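Local coordinates for putative extracellular solute-binding protein (Bordetella bronchiseptica, PDB 4P56), which binds mandelate and probably delivers it to the membrane subunits of a TRAP transporter as its periplasmic receptor, at residues T227-P230 against G231-S235; A330-R333 against A334-Q338. One frame throughout, in Å; residues are numbered along the deposited sequence.

In the fold
Interaction 1 (residues 227-235) turns the chain as it leaves strand 225-228 of the six-stranded mixed sheet, on the way to strand 237-242; interaction 2 (residues 330-338) is one stretch of the C-terminal helix 325-340. They follow each other in sequence without touching: their centres lie 18 Å apart and their nearest atoms about 7 Å. Neither contains a residue of the mandelate pocket, but interaction 1 is close in sequence to two pocket residues, Asp-236 and His-238, and the Leu-233 side chain is about 11 Å from the bound (R)-mandelic acid. Helix 114-129 is a shared neighbour: its Arg-117 makes a weak hydrogen bond to the Gly-231 carbonyl, and its Ala-120 and Thr-124 touch Phe-332.

Interaction 1. Residues T227-P230 against G231-S235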
ATOM      1  N   THR A 227     -18.491   2.953   1.719  1.00 14.87           N
ATOM      2  CA  THR A 227     -18.490   3.509   3.074  1.00 13.79           C
ATOM      3  C   THR A 227     -17.095   3.940   3.432  1.00 14.12           C
ATOM      4  O   THR A 227     -16.160   3.157   3.377  1.00 15.28           O
ATOM      5  CB  THR A 227     -19.014   2.504   4.107  1.00 15.62           C
ATOM      6  OG1 THR A 227     -20.371   2.180   3.759  1.00 16.04           O
ATOM      7  CG2 THR A 227     -18.970   3.115   5.528  1.00 14.61           C
ATOM      8  N   GLU A 228     -16.962   5.215   3.750  1.00 16.26           N
ATOM      9  CA  GLU A 228     -15.679   5.790   4.093  1.00 13.15           C
ATOM     10  C   GLU A 228     -15.599   5.914   5.593  1.00 15.65           C
ATOM     11  O   GLU A 228     -16.612   6.041   6.269  1.00 14.68           O
ATOM     12  CB  GLU A 228     -15.526   7.169   3.472  1.00 18.51           C
ATOM     13  CG  GLU A 228     -15.530   7.181   1.958  1.00 18.56           C
ATOM     14  CD  GLU A 228     -15.273   8.570   1.453  1.00 18.19           C
ATOM     15  OE1 GLU A 228     -16.254   9.301   1.243  1.00 17.43           O
ATOM     16  OE2 GLU A 228     -14.085   8.961   1.331  1.00 17.71           O
ATOM     17  N   PHE A 229     -14.369   5.893   6.094  1.00 17.37           N
ATOM     18  CA  PHE A 229     -14.099   5.916   7.518  1.00 17.82           C
ATOM     19  C   PHE A 229     -13.028   6.968   7.780  1.00 12.83           C
ATOM     20  O   PHE A 229     -12.050   7.050   7.037  1.00 13.57           O
ATOM     21  CB  PHE A 229     -13.527   4.565   7.929  1.00 14.40           C
ATOM     22  CG  PHE A 229     -14.521   3.439   7.911  1.00 17.59           C
ATOM     23  CD1 PHE A 229     -14.818   2.776   6.735  1.00 15.77           C
ATOM     24  CD2 PHE A 229     -15.143   3.036   9.081  1.00 18.26           C
ATOM     25  CE1 PHE A 229     -15.715   1.744   6.722  1.00 16.35           C
ATOM     26  CE2 PHE A 229     -16.042   2.013   9.069  1.00 18.85           C
ATOM     27  CZ  PHE A 229     -16.320   1.354   7.882  1.00 14.60           C
ATOM     28  N   PRO A 230     -13.180   7.740   8.855  1.00 21.91           N
ATOM     29  CA  PRO A 230     -12.157   8.724   9.183  1.00 18.54           C
ATOM     30  C   PRO A 230     -10.813   8.071   9.426  1.00 21.03           C
ATOM     31  O   PRO A 230     -10.694   7.156  10.241  1.00 19.42           O
ATOM     32  CB  PRO A 230     -12.694   9.379  10.459  1.00 29.38           C
ATOM     33  CG  PRO A 230     -14.184   9.242  10.336  1.00 40.12           C
ATOM     34  CD  PRO A 230     -14.368   7.873   9.717  1.00 35.41           C
ATOM     35  N   GLY A 231      -9.807   8.557   8.704  1.00 15.71           N
ATOM     36  CA  GLY A 231      -8.457   8.038   8.810  1.00 17.06           C
ATOM     37  C   GLY A 231      -8.301   6.689   8.149  1.00 18.07           C
ATOM     38  O   GLY A 231      -7.256   6.037   8.297  1.00 12.55           O
ATOM     39  N   GLY A 232      -9.342   6.251   7.435  1.00 12.62           N
ATOM     40  CA  GLY A 232      -9.279   5.011   6.692  1.00 11.34           C
ATOM     41  C   GLY A 232      -9.715   3.778   7.469  1.00 11.72           C
ATOM     42  O   GLY A 232      -9.500   3.656   8.666  1.00 14.76           O
ATOM     43  N   LEU A 233     -10.316   2.836   6.759  1.00 10.57           N
ATOM     44  CA  LEU A 233     -10.676   1.568   7.356  1.00  9.13           C
ATOM     45  C   LEU A 233      -9.436   0.722   7.588  1.00  9.69           C
ATOM     46  O   LEU A 233      -9.390  -0.100   8.517  1.00 11.01           O
ATOM     47  CB  LEU A 233     -11.668   0.828   6.462  1.00 14.31           C
ATOM     48  CG  LEU A 233     -12.126  -0.553   6.940  1.00 14.02           C
ATOM     49  CD1 LEU A 233     -12.792  -0.470   8.321  1.00 14.80           C
ATOM     50  CD2 LEU A 233     -13.059  -1.207   5.950  1.00 15.00           C
ATOM     51  N   TYR A 234      -8.435   0.932   6.743  1.00 14.03           N
ATOM     52  CA  TYR A 234      -7.170   0.186   6.783  1.00 11.72           C
ATOM     53  C   TYR A 234      -6.320   0.870   5.697  1.00 10.65           C
ATOM     54  O   TYR A 234      -6.787   1.784   4.983  1.00 14.06           O
ATOM     55  CB  TYR A 234      -7.379  -1.305   6.402  1.00 15.44           C
ATOM     56  CG  TYR A 234      -7.596  -1.375   4.928  1.00  8.49           C
ATOM     57  CD1 TYR A 234      -8.820  -1.056   4.397  1.00  7.15           C
ATOM     58  CD2 TYR A 234      -6.541  -1.641   4.050  1.00  6.56           C
ATOM     59  CE1 TYR A 234      -9.016  -0.993   3.042  1.00 11.08           C
ATOM     60  CE2 TYR A 234      -6.733  -1.611   2.692  1.00  6.82           C
ATOM     61  CZ  TYR A 234      -7.978  -1.271   2.190  1.00  9.29           C
ATOM     62  OH  TYR A 234      -8.224  -1.196   0.833  1.00 11.96           O
ATOM     63  N   SER A 235      -5.069   0.477   5.581  1.00 12.80           N
ATOM     64  CA  SER A 235      -4.281   0.890   4.436  1.00 10.91           C
ATOM     65  C   SER A 235      -3.313  -0.254   4.110  1.00 12.35           C
ATOM     66  O   SER A 235      -3.414  -1.332   4.691  1.00  9.08           O
ATOM     67  CB  SER A 235      -3.560   2.212   4.735  1.00 15.26           C
ATOM     68  OG  SER A 235      -2.833   2.628   3.600  1.00 16.93           O
TER
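Phe-229 and Leu-233 pack against each other where a type II beta turn, Phe-229 to Gly-232, follows strand 225-228. The tight part is this pair. Both side chains project from the backbone in the same direction, and methyl CD1 of Leu-233 sits 3.9 Å from the centroid of the Phe-229 ring, only 7° off the ring normal: a CH-pi contact over the centre of one face. CB of Leu-233 meets the ring at CD1 of Phe-229, 3.7 Å away. The Leu-233 torsion (chi1 179°) sets CG opposite the backbone N, which brings methyl CD1 over the middle of the ring while the other methyl, CD2, approaches it only at CE1. The cluster continues into helix 297-307, where Leu-299 touches Phe-229 and Val-303 touches Leu-233.

The corner of the turn is the more open side. Pro-230 is exposed and Gly-231 partly so, although Ile-300 still touches the proline. Positive phi at Gly-231 fits the third position of a type II turn, and Gly-232 also has a positive phi. Backbone bonds from Gly-231 to Gly-111 and from Gly-232 to Phe-109 tie the loop to its surroundings. The turn itself is closed by Gly-232 N, which donates to Phe-229 O at 2.9 Å from 47° above the carbonyl plane.

Interaction 2. Residues A330-R333 against A334-Q338; sequences ASFR and AEIKQ
Over one face of the Phe-332 ring lies branch CG2 of Ile-336, one helical turn on, 4.2 Å above the plane and displaced toward the rim; this pair supplies the apolar part of the contact. The longer branch comes in above the same face but beyond the rim, with CD1 of Ile-336 3.7 Å from CZ of Phe-332. Both residues are buried. The ring also meets Phe-104 edge-to-face and packs on Ala-120 and Thr-124 of helix 114-129.

Backbone hydrogen bonds account for the regular spacing. Ala-334, Glu-335, Ile-336 and Lys-337 each donate to the carbonyl four residues earlier; the bond from Ile-336 N to Phe-332 O, 2.9 Å at 162°, is the shortest and straightest of the four.

Polar side chains occupy other sides of the helix. A water bridges Ser-331 and Glu-335, lying 2.7 Å from OG of Ser-331 and donating to OE1 of Glu-335 at 2.8 Å. Glu-335 reaches it with CG anti to the backbone N (chi1 -180°) and its chain extended. Its other oxygen, OE2, forms a long, weak ion pair with Arg-264 and lies near OD2 of Asp-123, a proximity that might raise the pKa of one of the acids. The extended Arg-333 chain takes NH2 to a salt bridge with OE1 of Glu-311.

Taken together, i to i+4 bonding and the buried Phe-332/Ile-336 face beside exposed Arg-333 and Lys-337 mark an amphipathic alpha-helix, here packed against helix 114-129.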
ATOM      1  N   ALA A 330       4.906   4.783  18.962  1.00 12.79           N
ATOM      2  CA  ALA A 330       4.763   6.136  19.463  1.00 13.82           C
ATOM      3  C   ALA A 330       5.346   7.147  18.473  1.00 14.12           C
ATOM      4  O   ALA A 330       4.800   8.219  18.261  1.00 15.19           O
ATOM      5  CB  ALA A 330       5.449   6.251  20.822  1.00 14.15           C
ATOM      6  N   SER A 331       6.461   6.788  17.859  1.00 13.45           N
ATOM      7  CA  SER A 331       7.102   7.668  16.914  1.00 17.36           C
ATOM      8  C   SER A 331       6.231   7.863  15.670  1.00 19.78           C
ATOM      9  O   SER A 331       6.025   8.986  15.190  1.00 15.47           O
ATOM     10  CB  SER A 331       8.438   7.053  16.512  1.00 15.80           C
ATOM     11  OG  SER A 331       9.154   7.918  15.649  1.00 14.43           O
ATOM     12  N   PHE A 332       5.740   6.751  15.136  1.00 13.63           N
ATOM     13  CA  PHE A 332       4.864   6.815  13.978  1.00 14.14           C
ATOM     14  C   PHE A 332       3.636   7.693  14.276  1.00 15.14           C
ATOM     15  O   PHE A 332       3.261   8.505  13.459  1.00 16.12           O
ATOM     16  CB  PHE A 332       4.419   5.440  13.542  1.00 13.61           C
ATOM     17  CG  PHE A 332       3.312   5.458  12.520  1.00 14.45           C
ATOM     18  CD1 PHE A 332       3.588   5.674  11.166  1.00 15.10           C
ATOM     19  CD2 PHE A 332       2.000   5.220  12.903  1.00 14.91           C
ATOM     20  CE1 PHE A 332       2.568   5.675  10.223  1.00 16.12           C
ATOM     21  CE2 PHE A 332       0.969   5.222  11.951  1.00 15.97           C
ATOM     22  CZ  PHE A 332       1.258   5.441  10.617  1.00 16.53           C
ATOM     23  N   ARG A 333       3.011   7.502  15.435  1.00 15.13           N
ATOM     24  CA  ARG A 333       1.768   8.219  15.747  1.00 16.37           C
ATOM     25  C   ARG A 333       2.009   9.681  15.898  1.00 20.25           C
ATOM     26  O   ARG A 333       1.170  10.497  15.487  1.00 19.77           O
ATOM     27  CB  ARG A 333       1.105   7.668  17.011  1.00 16.49           C
ATOM     28  CG  ARG A 333       0.488   6.329  16.716  1.00 16.04           C
ATOM     29  CD  ARG A 333       0.032   5.575  17.936  1.00 19.64           C
ATOM     30  NE  ARG A 333      -0.748   4.464  17.437  1.00 29.59           N
ATOM     31  CZ  ARG A 333      -1.207   3.458  18.165  1.00 38.01           C
ATOM     32  NH1 ARG A 333      -0.952   3.399  19.475  1.00 34.74           N
ATOM     33  NH2 ARG A 333      -1.917   2.511  17.558  1.00 29.58           N
ATOM     34  N   ALA A 334       3.135  10.028  16.516  1.00 17.37           N
ATOM     35  CA  ALA A 334       3.436  11.433  16.740  1.00 18.90           C
ATOM     36  C   ALA A 334       3.697  12.086  15.400  1.00 19.54           C
ATOM     37  O   ALA A 334       3.227  13.190  15.120  1.00 21.19           O
ATOM     38  CB  ALA A 334       4.637  11.582  17.626  1.00 18.85           C
ATOM     39  N   GLU A 335       4.418  11.381  14.548  1.00 18.49           N
ATOM     40  CA  GLU A 335       4.816  11.967  13.275  1.00 19.36           C
ATOM     41  C   GLU A 335       3.633  12.128  12.304  1.00 20.09           C
ATOM     42  O   GLU A 335       3.508  13.157  11.628  1.00 21.69           O
ATOM     43  CB  GLU A 335       5.922  11.137  12.641  1.00 18.40           C
ATOM     44  CG  GLU A 335       6.381  11.706  11.307  1.00 19.64           C
ATOM     45  CD  GLU A 335       7.559  10.953  10.725  1.00 23.77           C
ATOM     46  OE1 GLU A 335       8.051  10.003  11.386  1.00 23.27           O
ATOM     47  OE2 GLU A 335       7.992  11.326   9.615  1.00 23.26           O
ATOM     48  N   ILE A 336       2.749  11.137  12.243  1.00 19.24           N
ATOM     49  CA  ILE A 336       1.610  11.215  11.318  1.00 20.17           C
ATOM     50  C   ILE A 336       0.577  12.253  11.789  1.00 21.81           C
ATOM     51  O   ILE A 336       0.000  12.979  10.972  1.00 27.23           O
ATOM     52  CB  ILE A 336       0.977   9.810  11.026  1.00 19.25           C
ATOM     53  CG1 ILE A 336       0.199   9.828   9.692  1.00 21.74           C
ATOM     54  CG2 ILE A 336       0.088   9.397  12.168  1.00 19.87           C
ATOM     55  CD1 ILE A 336      -0.259   8.449   9.204  1.00 24.41           C
ATOM     56  N   LYS A 337       0.400  12.372  13.101  1.00 25.38           N
ATOM     57  CA  LYS A 337      -0.496  13.364  13.693  1.00 23.44           C
ATOM     58  C   LYS A 337      -0.001  14.767  13.328  1.00 25.62           C
ATOM     59  O   LYS A 337      -0.781  15.610  12.885  1.00 26.96           O
ATOM     60  CB  LYS A 337      -0.539  13.155  15.216  1.00 23.20           C
ATOM     61  CG  LYS A 337      -1.607  13.907  15.991  1.00 34.31           C
ATOM     62  CD  LYS A 337      -1.373  13.717  17.499  1.00 32.57           C
ATOM     63  CE  LYS A 337      -2.097  14.776  18.333  1.00 41.55           C
ATOM     64  NZ  LYS A 337      -1.598  14.824  19.757  1.00 39.18           N
ATOM     65  N   GLN A 338       1.302  14.992  13.459  1.00 24.73           N
ATOM     66  CA  GLN A 338       1.912  16.266  13.069  1.00 26.59           C
ATOM     67  C   GLN A 338       1.821  16.538  11.551  1.00 30.32           C
ATOM     68  O   GLN A 338       1.401  17.621  11.108  1.00 29.59           O
ATOM     69  CB  GLN A 338       3.375  16.258  13.499  1.00 26.08           C
ATOM     70  CG  GLN A 338       4.159  17.478  13.042  1.00 46.50           C
ATOM     71  CD  GLN A 338       5.411  17.707  13.880  1.00 55.01           C
ATOM     72  OE1 GLN A 338       5.419  17.458  15.092  1.00 56.68           O
ATOM     73  NE2 GLN A 338       6.480  18.172  13.240  1.00 57.47           N
TER
HETATM   74  O   HOH W   1       8.746   7.832  12.973  1.00 18.59           O